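Local coordinates for hypothetical protein (Parabacteroides merdae, PDB 4OO3), which is of unknown function but is probably an NAD(P)-dependent oxidoreductase, built from a dinucleotide-binding Rossmann fold and a family-specific C-terminal domain, at residues A[76-79]-A[80-83]; A[98-101]-A[102-106]; A[363-366]-A[367-371]. All blocks are in the same frame, centred on the assembly; numbering follows the deposited sequence.

Contact 1 of 3, residues A[76-79]-A[80-83]; sequences GDDY and LEKM
Asp78 and Lys82, one helical turn apart where helix 79-86 begins, meet with the lysine chain crossing the aspartate at a slant, its bends at chi2 and chi4 turning NZ toward the carboxylate. Lys82 CG packs 3.8 Å from Asp78 OD2, and Lys82 NZ comes to 3.9 Å from Asp78 OD2, a long salt bridge. Asp78 occupies the N-cap position yet makes no capping bond. With its CG between the backbone N and the carbonyl carbon (chi1 61°), its OD1 instead hydrogen-bonds the hydroxyl of Tyr74, to which Lys82 NZ also makes a weak bond. The extended Glu81 chain adds a second negative group, its OE2 4.3 Å from Asp78 OD2.

Tyr79 and Leu80 also cross obliquely, Tyr79 CD1 lying 4.1 Å from Leu80 CB. The Tyr79 side chain also touches Leu17 and Tyr42 of the neighbouring strands. A water sits over the centre of one ring face, 3.2 Å above its plane; it donates to Asp77 O and accepts from Leu80 N at 3.0 Å. Behind the side chains, the helical bonds begin with Lys82 N to Asp78 O (2.9 Å) and Met83 N to Tyr79 O.

The chemistry is thus that of a helix start without a side-chain cap: water serves the Leu80 amide, while Lys82 probably offsets part of the negative charge of Asp78 and Glu81.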
ATOM      1  N   GLY A  76     -20.627  15.633  13.240  1.00 35.94           N
ATOM      2  CA  GLY A  76     -22.063  15.402  13.307  1.00 38.06           C
ATOM      3  C   GLY A  76     -22.442  14.190  12.472  1.00 37.69           C
ATOM      4  O   GLY A  76     -21.659  13.742  11.638  1.00 35.83           O
ATOM      5  N   ASP A  77     -23.635  13.654  12.702  1.00 40.23           N
ATOM      6  CA  ASP A  77     -24.142  12.524  11.909  1.00 46.18           C
ATOM      7  C   ASP A  77     -24.192  12.843  10.413  1.00 41.91           C
ATOM      8  O   ASP A  77     -23.994  11.962   9.579  1.00 46.18           O
ATOM      9  CB  ASP A  77     -25.551  12.129  12.366  1.00 54.89           C
ATOM     10  CG  ASP A  77     -25.581  11.572  13.776  1.00 62.77           C
ATOM     11  OD1 ASP A  77     -24.711  10.743  14.126  1.00 61.96           O
ATOM     12  OD2 ASP A  77     -26.500  11.958  14.531  1.00 77.33           O
ATOM     13  N   ASP A  78     -24.448  14.104  10.084  1.00 37.94           N
ATOM     14  CA  ASP A  78     -24.598  14.536   8.699  1.00 36.58           C
ATOM     15  C   ASP A  78     -23.297  15.061   8.088  1.00 35.14           C
ATOM     16  O   ASP A  78     -23.336  15.922   7.203  1.00 34.88           O
ATOM     17  CB  ASP A  78     -25.675  15.626   8.621  1.00 37.63           C
ATOM     18  CG  ASP A  78     -25.322  16.875   9.439  1.00 37.58           C
ATOM     19  OD1 ASP A  78     -24.394  16.824  10.277  1.00 38.30           O
ATOM     20  OD2 ASP A  78     -25.991  17.906   9.251  1.00 38.83           O
ATOM     21  N   TYR A  79     -22.155  14.552   8.554  1.00 33.78           N
ATOM     22  CA  TYR A  79     -20.841  15.043   8.108  1.00 32.78           C
ATOM     23  C   TYR A  79     -20.676  15.017   6.579  1.00 32.98           C
ATOM     24  O   TYR A  79     -20.211  16.002   5.997  1.00 32.49           O
ATOM     25  CB  TYR A  79     -19.686  14.281   8.797  1.00 33.07           C
ATOM     26  CG  TYR A  79     -19.666  12.785   8.533  1.00 32.82           C
ATOM     27  CD1 TYR A  79     -18.965  12.259   7.449  1.00 31.83           C
ATOM     28  CD2 TYR A  79     -20.352  11.902   9.362  1.00 34.52           C
ATOM     29  CE1 TYR A  79     -18.956  10.902   7.199  1.00 32.71           C
ATOM     30  CE2 TYR A  79     -20.351  10.542   9.119  1.00 34.71           C
ATOM     31  CZ  TYR A  79     -19.650  10.050   8.040  1.00 34.04           C
ATOM     32  OH  TYR A  79     -19.656   8.707   7.806  1.00 35.05           O
ATOM     33  N   LEU A  80     -21.081  13.916   5.934  1.00 32.64           N
ATOM     34  CA  LEU A  80     -20.926  13.769   4.480  1.00 33.31           C
ATOM     35  C   LEU A  80     -21.831  14.740   3.743  1.00 35.14           C
ATOM     36  O   LEU A  80     -21.406  15.423   2.819  1.00 34.61           O
ATOM     37  CB  LEU A  80     -21.242  12.341   4.024  1.00 33.79           C
ATOM     38  CG  LEU A  80     -21.070  12.062   2.526  1.00 33.49           C
ATOM     39  CD1 LEU A  80     -19.610  12.146   2.112  1.00 33.08           C
ATOM     40  CD2 LEU A  80     -21.645  10.706   2.170  1.00 33.56           C
ATOM     41  N   GLU A  81     -23.089  14.766   4.158  1.00 38.21           N
ATOM     42  CA  GLU A  81     -24.081  15.694   3.637  1.00 41.06           C
ATOM     43  C   GLU A  81     -23.592  17.153   3.724  1.00 39.79           C
ATOM     44  O   GLU A  81     -23.755  17.915   2.763  1.00 38.19           O
ATOM     45  CB  GLU A  81     -25.393  15.468   4.402  1.00 45.56           C
ATOM     46  CG  GLU A  81     -26.553  16.393   4.091  1.00 50.61           C
ATOM     47  CD  GLU A  81     -27.781  16.042   4.918  1.00 55.37           C
ATOM     48  OE1 GLU A  81     -28.268  14.900   4.792  1.00 62.95           O
ATOM     49  OE2 GLU A  81     -28.257  16.898   5.694  1.00 55.00           O
ATOM     50  N   LYS A  82     -22.970  17.525   4.849  1.00 38.92           N
ATOM     51  CA  LYS A  82     -22.437  18.892   5.043  1.00 38.81           C
ATOM     52  C   LYS A  82     -21.241  19.188   4.143  1.00 35.23           C
ATOM     53  O   LYS A  82     -21.141  20.268   3.571  1.00 36.01           O
ATOM     54  CB  LYS A  82     -22.040  19.148   6.509  1.00 41.45           C
ATOM     55  CG  LYS A  82     -23.170  19.667   7.381  1.00 46.77           C
ATOM     56  CD  LYS A  82     -23.483  21.129   7.097  1.00 51.72           C
ATOM     57  CE  LYS A  82     -24.809  21.553   7.711  1.00 59.07           C
ATOM     58  NZ  LYS A  82     -24.760  21.574   9.202  1.00 64.56           N
HETATM   59  N   MSE A  83     -20.331  18.233   4.033  1.00 33.95           N
HETATM   60  CA  MSE A  83     -19.162  18.382   3.170  1.00 34.88           C
HETATM   61  C   MSE A  83     -19.569  18.647   1.746  1.00 35.59           C
HETATM   62  O   MSE A  83     -19.061  19.564   1.101  1.00 33.24           O
HETATM   63  CB  MSE A  83     -18.322  17.112   3.223  1.00 35.45           C
HETATM   64  CG  MSE A  83     -16.940  17.345   2.629  1.00 37.60           C
HETATM   65 SE   MSE A  83     -16.885  16.582   0.817  0.75 41.48          SE
HETATM   66  CE  MSE A  83     -16.129  14.902   1.468  1.00 35.62           C
TER
HETATM   67  O   HOH W   1     -22.566  11.475   6.906  1.00 28.92           O

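Contact 2 of 3, residues A[98-101]-A[102-106]; sequences NGKK and TEYIK
Ile105 N donates to Lys101 O at 2.9 Å and Tyr104 N to Lys100 O at 3.3 Å, the second bond longer but almost straight (175°). Water extends this polar network near the start of helix 98-110: one molecule donates to Gly99 O and accepts from Glu103 N at 2.8 Å, and another lies 2.7 Å from Thr102 OG1 and also close to Asn98 O. Thr102 OG1 is further bonded to Met121 O. Lys101 NZ reaches beyond the helix to Gln94 and Ser117, so this buried amine is held by polar groups of the sheet side.

Around this framework, the Tyr104 ring lies across the root of Lys100. Lys100 CB stands over the ring face, 4.0 Å from the Tyr104 centroid and 26° off the normal, a CH-pi contact. Lys100 O also lies over a face, offset toward the rim, and farther along the chain Lys100 CD comes 3.3 Å from Tyr104 OH; the hydroxyl itself bonds to Tyr79 OH and Asp18 OD2. Lys101 and Ile105 run side by side in the same direction, Lys101 CG 3.7 Å from Ile105 CD1. Ile105 continues onto Val115 and Ser117, packing the helix of this beta-alpha-beta unit on its following strand.

A leucine in place of Tyr104 would probably leave Lys100 CB without its aromatic face and Tyr79 OH and Asp18 OD2 without their hydroxyl partner. The chemistry implies a division of labour: lysine methylenes supply apolar cover, while buried polar ends are paired with neighbouring elements.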
ATOM      1  N   ASN A  98     -12.739   1.427   5.570  1.00 36.14           N
ATOM      2  CA  ASN A  98     -12.697   0.974   4.182  1.00 35.34           C
ATOM      3  C   ASN A  98     -14.031   0.459   3.662  1.00 35.34           C
ATOM      4  O   ASN A  98     -14.226   0.363   2.454  1.00 39.08           O
ATOM      5  CB  ASN A  98     -11.620  -0.102   4.011  1.00 33.98           C
ATOM      6  CG  ASN A  98     -10.224   0.423   4.299  1.00 32.15           C
ATOM      7  OD1 ASN A  98      -9.900   1.551   3.958  1.00 34.82           O
ATOM      8  ND2 ASN A  98      -9.393  -0.395   4.924  1.00 32.16           N
ATOM      9  N   GLY A  99     -14.945   0.121   4.562  1.00 36.16           N
ATOM     10  CA  GLY A  99     -16.287  -0.307   4.165  1.00 37.35           C
ATOM     11  C   GLY A  99     -17.090   0.851   3.597  1.00 36.90           C
ATOM     12  O   GLY A  99     -17.789   0.702   2.599  1.00 37.05           O
ATOM     13  N   LYS A 100     -16.960   2.007   4.244  1.00 36.34           N
ATOM     14  CA  LYS A 100     -17.578   3.254   3.801  1.00 38.39           C
ATOM     15  C   LYS A 100     -16.850   3.965   2.639  1.00 35.34           C
ATOM     16  O   LYS A 100     -17.427   4.819   1.977  1.00 36.26           O
ATOM     17  CB  LYS A 100     -17.629   4.223   4.985  1.00 42.15           C
ATOM     18  CG  LYS A 100     -18.519   3.803   6.143  1.00 44.91           C
ATOM     19  CD  LYS A 100     -18.159   4.585   7.403  1.00 49.41           C
ATOM     20  CE  LYS A 100     -19.375   5.151   8.114  1.00 55.82           C
ATOM     21  NZ  LYS A 100     -20.057   4.121   8.940  1.00 59.20           N
ATOM     22  N   LYS A 101     -15.592   3.613   2.396  1.00 34.03           N
ATOM     23  CA  LYS A 101     -14.703   4.431   1.569  1.00 32.71           C
ATOM     24  C   LYS A 101     -15.180   4.653   0.139  1.00 32.56           C
ATOM     25  O   LYS A 101     -15.150   5.777  -0.355  1.00 31.26           O
ATOM     26  CB  LYS A 101     -13.313   3.805   1.527  1.00 32.13           C
ATOM     27  CG  LYS A 101     -12.298   4.575   0.699  1.00 34.21           C
ATOM     28  CD  LYS A 101     -11.023   3.765   0.498  1.00 34.54           C
ATOM     29  CE  LYS A 101     -10.191   3.658   1.761  1.00 34.40           C
ATOM     30  NZ  LYS A 101      -9.513   4.941   2.090  1.00 39.66           N
ATOM     31  N   THR A 102     -15.583   3.584  -0.537  1.00 30.59           N
ATOM     32  CA  THR A 102     -15.841   3.665  -1.971  1.00 30.81           C
ATOM     33  C   THR A 102     -17.043   4.577  -2.263  1.00 32.77           C
ATOM     34  O   THR A 102     -17.007   5.389  -3.198  1.00 31.57           O
ATOM     35  CB  THR A 102     -16.027   2.262  -2.598  1.00 31.13           C
ATOM     36  OG1 THR A 102     -15.107   1.336  -1.998  1.00 30.19           O
ATOM     37  CG2 THR A 102     -15.774   2.312  -4.097  1.00 31.25           C
ATOM     38  N   GLU A 103     -18.086   4.470  -1.444  1.00 35.56           N
ATOM     39  CA  GLU A 103     -19.251   5.356  -1.570  1.00 38.00           C
ATOM     40  C   GLU A 103     -18.849   6.816  -1.337  1.00 34.36           C
ATOM     41  O   GLU A 103     -19.218   7.685  -2.120  1.00 37.62           O
ATOM     42  CB  GLU A 103     -20.366   4.928  -0.608  1.00 41.89           C
ATOM     43  CG  GLU A 103     -21.687   5.672  -0.776  1.00 48.94           C
ATOM     44  CD  GLU A 103     -22.260   5.601  -2.189  1.00 53.35           C
ATOM     45  OE1 GLU A 103     -22.155   4.537  -2.846  1.00 55.00           O
ATOM     46  OE2 GLU A 103     -22.831   6.619  -2.638  1.00 48.82           O
ATOM     47  N   TYR A 104     -18.083   7.077  -0.280  1.00 31.07           N
ATOM     48  CA  TYR A 104     -17.521   8.406  -0.049  1.00 29.97           C
ATOM     49  C   TYR A 104     -16.815   8.925  -1.294  1.00 29.50           C
ATOM     50  O   TYR A 104     -17.021  10.060  -1.715  1.00 29.05           O
ATOM     51  CB  TYR A 104     -16.462   8.382   1.059  1.00 32.03           C
ATOM     52  CG  TYR A 104     -16.920   8.184   2.488  1.00 31.03           C
ATOM     53  CD1 TYR A 104     -18.254   8.330   2.871  1.00 31.12           C
ATOM     54  CD2 TYR A 104     -15.981   7.897   3.474  1.00 30.88           C
ATOM     55  CE1 TYR A 104     -18.630   8.171   4.196  1.00 31.41           C
ATOM     56  CE2 TYR A 104     -16.349   7.733   4.792  1.00 30.93           C
ATOM     57  CZ  TYR A 104     -17.670   7.872   5.148  1.00 32.27           C
ATOM     58  OH  TYR A 104     -18.008   7.703   6.469  1.00 35.33           O
ATOM     59  N   ILE A 105     -15.947   8.092  -1.859  1.00 29.35           N
ATOM     60  CA  ILE A 105     -15.167   8.475  -3.031  1.00 29.47           C
ATOM     61  C   ILE A 105     -16.062   8.850  -4.205  1.00 29.63           C
ATOM     62  O   ILE A 105     -15.836   9.864  -4.854  1.00 31.17           O
ATOM     63  CB  ILE A 105     -14.166   7.365  -3.438  1.00 28.73           C
ATOM     64  CG1 ILE A 105     -13.022   7.295  -2.414  1.00 29.32           C
ATOM     65  CG2 ILE A 105     -13.597   7.626  -4.829  1.00 28.47           C
ATOM     66  CD1 ILE A 105     -12.051   6.145  -2.612  1.00 30.44           C
ATOM     67  N   LYS A 106     -17.073   8.036  -4.482  1.00 31.46           N
ATOM     68  CA  LYS A 106     -17.968   8.309  -5.603  1.00 34.07           C
ATOM     69  C   LYS A 106     -18.657   9.680  -5.476  1.00 32.37           C
ATOM     70  O   LYS A 106     -18.645  10.483  -6.412  1.00 32.35           O
ATOM     71  CB  LYS A 106     -19.024   7.203  -5.739  1.00 39.05           C
ATOM     72  CG  LYS A 106     -19.697   7.194  -7.101  1.00 42.92           C
ATOM     73  CD  LYS A 106     -21.094   6.609  -7.047  1.00 53.27           C
ATOM     74  CE  LYS A 106     -22.097   7.591  -6.460  1.00 60.08           C
ATOM     75  NZ  LYS A 106     -23.481   7.274  -6.912  1.00 60.83           N
TER
HETATM   76  O   HOH W   2     -15.593  -0.231   0.084  1.00 52.61           O
HETATM   77  O   HOH W   3     -18.307   2.205   0.180  1.00 35.24           O

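Contact 3 of 3, residues A[363-366]-A[367-371]; sequences MEKV and SAEYP
Helix 352-369, in the C-terminal domain, ends here: Tyr370 is the first residue to leave helical backbone angles, and it still closes a last i to i+4 bond by giving its N-H to Val366 O at 2.8 Å. Before it, Ser367 N donates to Met363 O (a selenomethionine) at 2.8 Å and Ala368 N to Glu364 O at 3.2 Å. The bond from Glu369 N to Lys365 O is weak.

Ser367 adds its side chain to the first of these pairs. Its OG stands opposite the carbonyl carbon and beside the backbone N (chi1 -58°), folded back along the helix to 2.8 Å from Met363 O. The same hydroxyl also lies close to Val373 O, past the helix, so the serine sits between the last helical turn and the chain that follows, while Met363 packs on Val373 from the helix side.

Lys365 and Glu369 flank this turn without pairing with each other. Lys365 NZ stays 5.0 Å from Glu369 OE2 and forms its salt bridge with Glu162 of helix 155-164. Glu369 bends at chi2, and its CG rests near Lys365 O. Val366 and Tyr370 face the same neighbouring helix, touching Leu163 and Met158 respectively, and between themselves they make a loose apolar contact from Val366 CG1 to Tyr370 CD1, at 4.4 Å. The tyrosine presents its edge to the valine carbonyl: Val366 O lies near the ring plane, 3.7 Å from Tyr370 CD1.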
HETATM    1  N   MSE A 363      26.452  -3.278 -13.442  1.00 45.13           N
HETATM    2  CA  MSE A 363      26.406  -2.523 -12.187  1.00 45.37           C
HETATM    3  C   MSE A 363      26.938  -1.122 -12.351  1.00 47.99           C
HETATM    4  O   MSE A 363      26.565  -0.226 -11.592  1.00 45.88           O
HETATM    5  CB  MSE A 363      27.164  -3.242 -11.075  1.00 46.91           C
HETATM    6  CG  MSE A 363      26.385  -4.431 -10.520  1.00 46.09           C
HETATM    7 SE   MSE A 363      24.576  -3.951  -9.886  0.75 46.32          SE
HETATM    8  CE  MSE A 363      25.074  -2.729  -8.420  1.00 47.03           C
ATOM      9  N   GLU A 364      27.801  -0.908 -13.341  1.00 50.65           N
ATOM     10  CA  GLU A 364      28.230   0.447 -13.679  1.00 53.24           C
ATOM     11  C   GLU A 364      27.010   1.328 -13.980  1.00 52.36           C
ATOM     12  O   GLU A 364      26.872   2.423 -13.435  1.00 52.13           O
ATOM     13  CB  GLU A 364      29.188   0.422 -14.870  1.00 55.88           C
ATOM     14  CG  GLU A 364      30.525  -0.234 -14.557  1.00 59.61           C
ATOM     15  CD  GLU A 364      31.417  -0.395 -15.775  1.00 62.15           C
ATOM     16  OE1 GLU A 364      31.037   0.057 -16.877  1.00 61.22           O
ATOM     17  OE2 GLU A 364      32.509  -0.982 -15.622  1.00 64.84           O
ATOM     18  N   LYS A 365      26.123   0.826 -14.833  1.00 53.69           N
ATOM     19  CA  LYS A 365      24.872   1.510 -15.168  1.00 57.02           C
ATOM     20  C   LYS A 365      24.001   1.736 -13.915  1.00 55.47           C
ATOM     21  O   LYS A 365      23.452   2.819 -13.728  1.00 54.30           O
ATOM     22  CB  LYS A 365      24.134   0.726 -16.280  1.00 66.95           C
ATOM     23  CG  LYS A 365      22.609   0.624 -16.198  1.00 77.80           C
ATOM     24  CD  LYS A 365      21.892   1.921 -16.561  1.00 82.99           C
ATOM     25  CE  LYS A 365      20.482   1.658 -17.081  1.00 84.93           C
ATOM     26  NZ  LYS A 365      19.722   0.686 -16.244  1.00 86.76           N
ATOM     27  N   VAL A 366      23.911   0.722 -13.055  1.00 52.92           N
ATOM     28  CA  VAL A 366      23.089   0.780 -11.836  1.00 48.47           C
ATOM     29  C   VAL A 366      23.642   1.769 -10.801  1.00 46.23           C
ATOM     30  O   VAL A 366      22.880   2.450 -10.122  1.00 45.62           O
ATOM     31  CB  VAL A 366      22.950  -0.623 -11.193  1.00 46.51           C
ATOM     32  CG1 VAL A 366      22.182  -0.560  -9.880  1.00 45.38           C
ATOM     33  CG2 VAL A 366      22.263  -1.580 -12.160  1.00 47.83           C
ATOM     34  N   SER A 367      24.965   1.831 -10.685  1.00 50.26           N
ATOM     35  CA  SER A 367      25.643   2.776  -9.790  1.00 53.45           C
ATOM     36  C   SER A 367      25.406   4.219 -10.202  1.00 51.63           C
ATOM     37  O   SER A 367      25.341   5.103  -9.354  1.00 49.18           O
ATOM     38  CB  SER A 367      27.153   2.515  -9.780  1.00 56.91           C
ATOM     39  OG  SER A 367      27.432   1.187  -9.389  1.00 57.61           O
ATOM     40  N   ALA A 368      25.302   4.452 -11.508  1.00 52.40           N
ATOM     41  CA  ALA A 368      24.944   5.770 -12.024  1.00 55.05           C
ATOM     42  C   ALA A 368      23.571   6.180 -11.496  1.00 52.61           C
ATOM     43  O   ALA A 368      23.409   7.281 -10.978  1.00 56.36           O
ATOM     44  CB  ALA A 368      24.953   5.772 -13.549  1.00 55.67           C
ATOM     45  N   GLU A 369      22.601   5.278 -11.614  1.00 50.86           N
ATOM     46  CA  GLU A 369      21.240   5.523 -11.135  1.00 50.69           C
ATOM     47  C   GLU A 369      21.218   5.696  -9.613  1.00 48.51           C
ATOM     48  O   GLU A 369      20.594   6.617  -9.101  1.00 49.22           O
ATOM     49  CB  GLU A 369      20.304   4.360 -11.497  1.00 55.90           C
ATOM     50  CG  GLU A 369      20.247   3.954 -12.964  1.00 60.52           C
ATOM     51  CD  GLU A 369      19.504   4.952 -13.824  1.00 60.84           C
ATOM     52  OE1 GLU A 369      18.333   5.255 -13.504  1.00 58.19           O
ATOM     53  OE2 GLU A 369      20.097   5.415 -14.821  1.00 57.16           O
ATOM     54  N   TYR A 370      21.903   4.802  -8.898  1.00 46.07           N
ATOM     55  CA  TYR A 370      21.892   4.789  -7.432  1.00 44.83           C
ATOM     56  C   TYR A 370      23.314   4.756  -6.891  1.00 44.29           C
ATOM     57  O   TYR A 370      23.837   3.688  -6.577  1.00 43.47           O
ATOM     58  CB  TYR A 370      21.110   3.574  -6.908  1.00 43.58           C
ATOM     59  CG  TYR A 370      19.718   3.447  -7.474  1.00 41.01           C
ATOM     60  CD1 TYR A 370      19.492   2.750  -8.654  1.00 39.85           C
ATOM     61  CD2 TYR A 370      18.624   4.023  -6.832  1.00 43.09           C
ATOM     62  CE1 TYR A 370      18.219   2.625  -9.187  1.00 39.12           C
ATOM     63  CE2 TYR A 370      17.344   3.908  -7.355  1.00 40.72           C
ATOM     64  CZ  TYR A 370      17.148   3.206  -8.535  1.00 39.31           C
ATOM     65  OH  TYR A 370      15.885   3.085  -9.063  1.00 38.08           O
ATOM     66  N   PRO A 371      23.954   5.930  -6.786  1.00 45.39           N
ATOM     67  CA  PRO A 371      25.333   6.032  -6.307  1.00 44.71           C
ATOM     68  C   PRO A 371      25.568   5.274  -5.007  1.00 43.40           C
ATOM     69  O   PRO A 371      24.684   5.219  -4.156  1.00 43.09           O
ATOM     70  CB  PRO A 371      25.508   7.527  -6.078  1.00 45.69           C
ATOM     71  CG  PRO A 371      24.575   8.170  -7.040  1.00 46.90           C
ATOM     72  CD  PRO A 371      23.418   7.235  -7.215  1.00 45.61           C
TER

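In the fold
The three contacts follow one another along the chain. Contacts 1 and 2 share the Rossmann fold, on helices 79-86 and 98-110, with centres about 14 Å apart. These two helices bracket strand 91-94 in sequence; they touch through Leu80 with Tyr104, and the hydroxyls of Tyr79 and Tyr104 probably hydrogen-bond. Contact 3 lies on the far side of the chain's centre, at the end of helix 352-369 in the C-terminal domain, with its centre about 52 Å from that of contact 1 and 43 Å from that of contact 2, and touches neither. Two contacts thus belong to the probable dinucleotide-binding domain, and the third to the other domain.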